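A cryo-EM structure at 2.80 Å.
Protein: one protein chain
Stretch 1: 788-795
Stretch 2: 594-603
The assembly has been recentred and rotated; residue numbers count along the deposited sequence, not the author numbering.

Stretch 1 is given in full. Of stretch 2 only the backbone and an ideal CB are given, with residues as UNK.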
ATOM      1  N   ALA B 788      13.408 -26.599 -11.148  1.00 59.34           N
ATOM      2  CA  ALA B 788      14.614 -27.061 -10.471  1.00 59.34           C
ATOM      3  C   ALA B 788      15.811 -27.032 -11.436  1.00 59.34           C
ATOM      4  O   ALA B 788      15.736 -27.505 -12.571  1.00 59.34           O
ATOM      5  CB  ALA B 788      14.381 -28.429  -9.844  1.00 59.34           C
ATOM      6  N   PHE B 789      16.946 -26.506 -10.984  1.00 60.54           N
ATOM      7  CA  PHE B 789      18.193 -26.470 -11.767  1.00 60.54           C
ATOM      8  C   PHE B 789      18.792 -27.857 -12.034  1.00 60.54           C
ATOM      9  O   PHE B 789      19.455 -28.080 -13.044  1.00 60.54           O
ATOM     10  CB  PHE B 789      19.263 -25.669 -11.011  1.00 60.54           C
ATOM     11  CG  PHE B 789      18.909 -24.256 -10.629  1.00 60.54           C
ATOM     12  CD1 PHE B 789      18.931 -23.236 -11.589  1.00 60.54           C
ATOM     13  CD2 PHE B 789      18.578 -23.955  -9.304  1.00 60.54           C
ATOM     14  CE1 PHE B 789      18.662 -21.918 -11.209  1.00 60.54           C
ATOM     15  CE2 PHE B 789      18.273 -22.640  -8.937  1.00 60.54           C
ATOM     16  CZ  PHE B 789      18.346 -21.618  -9.881  1.00 60.54           C
ATOM     17  N   ARG B 790      18.602 -28.762 -11.079  1.00 67.72           N
ATOM     18  CA  ARG B 790      19.184 -30.093 -11.028  1.00 67.72           C
ATOM     19  C   ARG B 790      18.079 -31.122 -10.884  1.00 67.72           C
ATOM     20  O   ARG B 790      17.126 -30.917 -10.144  1.00 67.72           O
ATOM     21  CB  ARG B 790      20.189 -30.136  -9.880  1.00 67.72           C
ATOM     22  CG  ARG B 790      21.034 -31.396  -9.888  1.00 67.72           C
ATOM     23  CD  ARG B 790      22.061 -31.374  -8.780  1.00 67.72           C
ATOM     24  NE  ARG B 790      22.768 -32.648  -8.661  1.00 67.72           N
ATOM     25  CZ  ARG B 790      23.857 -33.018  -9.292  1.00 67.72           C
ATOM     26  NH1 ARG B 790      24.456 -32.282 -10.168  1.00 67.72           N
ATOM     27  NH2 ARG B 790      24.395 -34.160  -9.035  1.00 67.72           N
ATOM     28  N   SER B 791      18.225 -32.233 -11.579  1.00 65.68           N
ATOM     29  CA  SER B 791      17.380 -33.409 -11.473  1.00 65.68           C
ATOM     30  C   SER B 791      18.258 -34.650 -11.447  1.00 65.68           C
ATOM     31  O   SER B 791      19.103 -34.857 -12.308  1.00 65.68           O
ATOM     32  CB  SER B 791      16.370 -33.463 -12.613  1.00 65.68           C
ATOM     33  OG  SER B 791      15.648 -34.658 -12.625  1.00 65.68           O
ATOM     34  N   ASP B 792      18.000 -35.509 -10.478  1.00 73.45           N
ATOM     35  CA  ASP B 792      18.527 -36.865 -10.366  1.00 73.45           C
ATOM     36  C   ASP B 792      17.912 -37.836 -11.389  1.00 73.45           C
ATOM     37  O   ASP B 792      18.350 -38.977 -11.534  1.00 73.45           O
ATOM     38  CB  ASP B 792      18.196 -37.303  -8.948  1.00 73.45           C
ATOM     39  CG  ASP B 792      18.871 -38.574  -8.458  1.00 73.45           C
ATOM     40  OD1 ASP B 792      18.291 -39.229  -7.561  1.00 73.45           O
ATOM     41  OD2 ASP B 792      19.997 -38.864  -8.903  1.00 73.45           O
ATOM     42  N   GLY B 793      16.879 -37.378 -12.097  1.00 71.21           N
ATOM     43  CA  GLY B 793      15.986 -38.185 -12.895  1.00 71.21           C
ATOM     44  C   GLY B 793      15.016 -38.965 -12.025  1.00 71.21           C
ATOM     45  O   GLY B 793      15.106 -38.980 -10.804  1.00 71.21           O
ATOM     46  N   TYR B 794      14.068 -39.619 -12.678  1.00 76.01           N
ATOM     47  CA  TYR B 794      13.100 -40.517 -12.074  1.00 76.01           C
ATOM     48  C   TYR B 794      12.686 -41.543 -13.119  1.00 76.01           C
ATOM     49  O   TYR B 794      12.570 -41.198 -14.302  1.00 76.01           O
ATOM     50  CB  TYR B 794      11.887 -39.747 -11.550  1.00 76.01           C
ATOM     51  CG  TYR B 794      11.045 -40.566 -10.600  1.00 76.01           C
ATOM     52  CD1 TYR B 794      11.365 -40.586  -9.236  1.00 76.01           C
ATOM     53  CD2 TYR B 794       9.946 -41.312 -11.075  1.00 76.01           C
ATOM     54  CE1 TYR B 794      10.580 -41.323  -8.337  1.00 76.01           C
ATOM     55  CE2 TYR B 794       9.183 -42.085 -10.186  1.00 76.01           C
ATOM     56  CZ  TYR B 794       9.492 -42.085  -8.811  1.00 76.01           C
ATOM     57  OH  TYR B 794       8.782 -42.835  -7.938  1.00 76.01           O
ATOM     58  N   ASP B 795      12.462 -42.785 -12.708  1.00 80.65           N
ATOM     59  CA  ASP B 795      12.082 -43.881 -13.592  1.00 80.65           C
ATOM     60  C   ASP B 795      10.654 -44.337 -13.276  1.00 80.65           C
ATOM     61  O   ASP B 795      10.338 -44.651 -12.129  1.00 80.65           O
ATOM     62  CB  ASP B 795      13.118 -45.002 -13.443  1.00 80.65           C
ATOM     63  CG  ASP B 795      12.954 -46.157 -14.431  1.00 80.65           C
ATOM     64  OD1 ASP B 795      11.856 -46.361 -14.986  1.00 80.65           O
ATOM     65  OD2 ASP B 795      13.948 -46.871 -14.660  1.00 80.65           O
ATOM     66  N   UNK B 594      25.480 -20.782  -3.827  1.00 64.67           N
ATOM     67  CA  UNK B 594      25.717 -22.213  -4.047  1.00 64.67           C
ATOM     68  C   UNK B 594      24.457 -22.809  -4.679  1.00 64.67           C
ATOM     69  O   UNK B 594      23.427 -22.154  -4.695  1.00 64.67           O
ATOM     70  CB  UNK B 594      26.070 -22.928  -2.741  1.00 64.67           C
ATOM     71  N   UNK B 595      24.504 -24.038  -5.169  1.00 64.21           N
ATOM     72  CA  UNK B 595      23.357 -24.708  -5.795  1.00 64.21           C
ATOM     73  C   UNK B 595      23.000 -25.986  -5.046  1.00 64.21           C
ATOM     74  O   UNK B 595      23.877 -26.653  -4.502  1.00 64.21           O
ATOM     75  CB  UNK B 595      23.655 -25.027  -7.261  1.00 64.21           C
ATOM     76  N   UNK B 596      21.723 -26.333  -4.957  1.00 70.15           N
ATOM     77  CA  UNK B 596      21.286 -27.473  -4.157  1.00 70.15           C
ATOM     78  C   UNK B 596      21.599 -28.815  -4.838  1.00 70.15           C
ATOM     79  O   UNK B 596      20.940 -29.194  -5.808  1.00 70.15           O
ATOM     80  CB  UNK B 596      19.784 -27.367  -3.883  1.00 70.15           C
ATOM     81  N   UNK B 597      22.629 -29.526  -4.365  1.00 76.73           N
ATOM     82  CA  UNK B 597      23.168 -30.720  -5.028  1.00 76.73           C
ATOM     83  C   UNK B 597      22.421 -32.018  -4.724  1.00 76.73           C
ATOM     84  O   UNK B 597      22.461 -32.938  -5.535  1.00 76.73           O
ATOM     85  CB  UNK B 597      24.635 -30.895  -4.630  1.00 76.73           C
ATOM     86  N   UNK B 598      21.730 -32.116  -3.589  1.00 78.35           N
ATOM     87  CA  UNK B 598      20.916 -33.279  -3.240  1.00 78.35           C
ATOM     88  C   UNK B 598      19.744 -33.473  -4.218  1.00 78.35           C
ATOM     89  O   UNK B 598      19.094 -32.521  -4.644  1.00 78.35           O
ATOM     90  CB  UNK B 598      20.386 -33.133  -1.812  1.00 78.35           C
ATOM     91  N   UNK B 599      19.426 -34.726  -4.537  1.00 71.93           N
ATOM     92  CA  UNK B 599      18.195 -35.106  -5.222  1.00 71.93           C
ATOM     93  C   UNK B 599      16.988 -34.880  -4.319  1.00 71.93           C
ATOM     94  O   UNK B 599      16.858 -35.569  -3.314  1.00 71.93           O
ATOM     95  CB  UNK B 599      18.258 -36.568  -5.668  1.00 71.93           C
ATOM     96  N   UNK B 600      16.068 -33.977  -4.659  1.00 66.75           N
ATOM     97  CA  UNK B 600      14.800 -33.813  -3.926  1.00 66.75           C
ATOM     98  C   UNK B 600      13.842 -35.019  -4.050  1.00 66.75           C
ATOM     99  O   UNK B 600      12.834 -35.076  -3.357  1.00 66.75           O
ATOM    100  CB  UNK B 600      14.088 -32.556  -4.430  1.00 66.75           C
ATOM    101  N   UNK B 601      14.144 -35.972  -4.937  1.00 71.05           N
ATOM    102  CA  UNK B 601      13.365 -37.190  -5.187  1.00 71.05           C
ATOM    103  C   UNK B 601      13.773 -38.373  -4.283  1.00 71.05           C
ATOM    104  O   UNK B 601      12.936 -39.232  -3.997  1.00 71.05           O
ATOM    105  CB  UNK B 601      13.517 -37.596  -6.654  1.00 71.05           C
ATOM    106  N   UNK B 602      15.018 -38.409  -3.801  1.00 75.49           N
ATOM    107  CA  UNK B 602      15.458 -39.379  -2.800  1.00 75.49           C
ATOM    108  C   UNK B 602      14.741 -39.147  -1.462  1.00 75.49           C
ATOM    109  O   UNK B 602      14.492 -38.010  -1.068  1.00 75.49           O
ATOM    110  CB  UNK B 602      16.974 -39.295  -2.611  1.00 75.49           C
ATOM    111  N   UNK B 603      14.393 -40.215  -0.748  1.00 77.42           N
ATOM    112  CA  UNK B 603      13.492 -40.106   0.408  1.00 77.42           C
ATOM    113  C   UNK B 603      14.109 -39.381   1.614  1.00 77.42           C
ATOM    114  O   UNK B 603      13.421 -38.640   2.316  1.00 77.42           O
ATOM    115  CB  UNK B 603      13.052 -41.506   0.839  1.00 77.42           C
TER

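Position 594 is out of reach of stretch 1 and almost unrestricted by it; the deposited residue is Lys594, whose amine is hydrogen-bonded elsewhere in the structure. At position 595, also in a strand, the CA-to-CB bond points toward stretch 1, yet nothing there lies within 5.5 Å of the ideal CB. The space between is bordered by the ring of Phe789, which calls for a long apolar side chain: leucine, methionine or an aromatic. The residue is Phe595, with chi1 in m. Its edge meets the face of Phe789, with the planes at 89° and the centroids 5.1 Å apart, and Phe595 CD1 lies 3.9 Å from Phe789 CD2.

Position 596 points sideways into space that stretch 1 leaves empty, so many residues would suit; it is Phe596, whose side chain makes no close contact with stretch 1. At 597 the CB points away, and the carbonyl is what faces the extended arginine. A small or polar residue would do, and Ser597 is found. Arg790 NE donates a weak hydrogen bond to Ser597 O at 3.2 Å, with an angle of only 121°. Position 598 also points away and is little constrained; it is Asp598.

Position 599 is more demanding. Its ideal CB is a tight 3.3 Å from Asp792 OD1, leaving little room in that direction, and the carboxylate asks for a donor. Serine or threonine would be plausible. Ser599, with chi1 in t, donates from OG to Asp792 OD1 at 2.9 Å. The same OG accepts weak bonds from the backbone N atoms of 601 and 602, each at 3.4 Å, tying the turn together.

Position 600 points sideways, little constrained, and Leu600 makes no contact with stretch 1. At 601 the CB points toward stretch 1, 4.5 Å from Tyr794 CD1 and 4.7 Å from Gly793 O, so a medium-sized apolar side chain fits well. Leu601 has the largest covered area of the stretch: its CD2 lies 4.0 Å from Tyr794 CD1, and its CD1 is 3.4 Å from Gly793 O.

Position 602 points sideways, its ideal CB 5.1 Å from Asp792 OD1, within reach of a side chain carrying a donor. Asparagine, glutamine or a basic residue could answer the carboxylate. Asn602 bends its end nearer, and ND2 donates to Asp792 OD1 at 2.9 Å, making this oxygen a shared acceptor with Ser599 OG. Position 603 is out of reach; Glu603 begins a helix.

Stretch 2 (594-603) KFFSDSLLNE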
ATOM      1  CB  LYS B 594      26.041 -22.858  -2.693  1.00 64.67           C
ATOM      2  CG  LYS B 594      27.396 -22.460  -2.100  1.00 64.67           C
ATOM      3  CD  LYS B 594      27.515 -22.811  -0.616  1.00 64.67           C
ATOM      4  CE  LYS B 594      26.634 -21.905   0.237  1.00 64.67           C
ATOM      5  NZ  LYS B 594      26.747 -22.170   1.677  1.00 64.67           N
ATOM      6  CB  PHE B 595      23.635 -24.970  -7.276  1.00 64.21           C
ATOM      7  CG  PHE B 595      23.558 -23.721  -8.116  1.00 64.21           C
ATOM      8  CD1 PHE B 595      22.333 -23.342  -8.682  1.00 64.21           C
ATOM      9  CD2 PHE B 595      24.679 -22.892  -8.270  1.00 64.21           C
ATOM     10  CE1 PHE B 595      22.226 -22.150  -9.402  1.00 64.21           C
ATOM     11  CE2 PHE B 595      24.569 -21.697  -8.986  1.00 64.21           C
ATOM     12  CZ  PHE B 595      23.348 -21.331  -9.567  1.00 64.21           C
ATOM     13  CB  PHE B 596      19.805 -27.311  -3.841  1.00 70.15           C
ATOM     14  CG  PHE B 596      19.312 -28.299  -2.815  1.00 70.15           C
ATOM     15  CD1 PHE B 596      19.510 -28.048  -1.449  1.00 70.15           C
ATOM     16  CD2 PHE B 596      18.641 -29.461  -3.217  1.00 70.15           C
ATOM     17  CE1 PHE B 596      19.023 -28.946  -0.495  1.00 70.15           C
ATOM     18  CE2 PHE B 596      18.129 -30.341  -2.260  1.00 70.15           C
ATOM     19  CZ  PHE B 596      18.321 -30.084  -0.898  1.00 70.15           C
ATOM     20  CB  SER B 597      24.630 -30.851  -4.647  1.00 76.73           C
ATOM     21  OG  SER B 597      24.745 -30.936  -3.251  1.00 76.73           O
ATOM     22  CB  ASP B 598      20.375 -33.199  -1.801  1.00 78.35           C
ATOM     23  CG  ASP B 598      21.372 -32.982  -0.663  1.00 78.35           C
ATOM     24  OD1 ASP B 598      22.588 -33.148  -0.872  1.00 78.35           O
ATOM     25  OD2 ASP B 598      20.919 -32.712   0.474  1.00 78.35           O
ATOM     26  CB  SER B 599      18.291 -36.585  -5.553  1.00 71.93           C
ATOM     27  OG  SER B 599      17.092 -37.073  -6.109  1.00 71.93           O
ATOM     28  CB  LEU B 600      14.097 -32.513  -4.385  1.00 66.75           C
ATOM     29  CG  LEU B 600      14.152 -31.341  -3.383  1.00 66.75           C
ATOM     30  CD1 LEU B 600      13.379 -30.165  -3.965  1.00 66.75           C
ATOM     31  CD2 LEU B 600      13.508 -31.657  -2.034  1.00 66.75           C
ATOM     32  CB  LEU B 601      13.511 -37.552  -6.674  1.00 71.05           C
ATOM     33  CG  LEU B 601      12.816 -36.536  -7.607  1.00 71.05           C
ATOM     34  CD1 LEU B 601      13.458 -36.578  -8.978  1.00 71.05           C
ATOM     35  CD2 LEU B 601      11.326 -36.831  -7.775  1.00 71.05           C
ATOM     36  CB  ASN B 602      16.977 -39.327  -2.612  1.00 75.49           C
ATOM     37  CG  ASN B 602      17.857 -39.613  -3.811  1.00 75.49           C
ATOM     38  OD1 ASN B 602      19.062 -39.472  -3.742  1.00 75.49           O
ATOM     39  ND2 ASN B 602      17.320 -40.001  -4.939  1.00 75.49           N
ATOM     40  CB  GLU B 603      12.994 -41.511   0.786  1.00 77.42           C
ATOM     41  CG  GLU B 603      11.746 -41.546   1.679  1.00 77.42           C
ATOM     42  CD  GLU B 603      10.535 -40.834   1.065  1.00 77.42           C
ATOM     43  OE1 GLU B 603       9.662 -40.358   1.826  1.00 77.42           O
ATOM     44  OE2 GLU B 603      10.432 -40.743  -0.176  1.00 77.42           O
TER
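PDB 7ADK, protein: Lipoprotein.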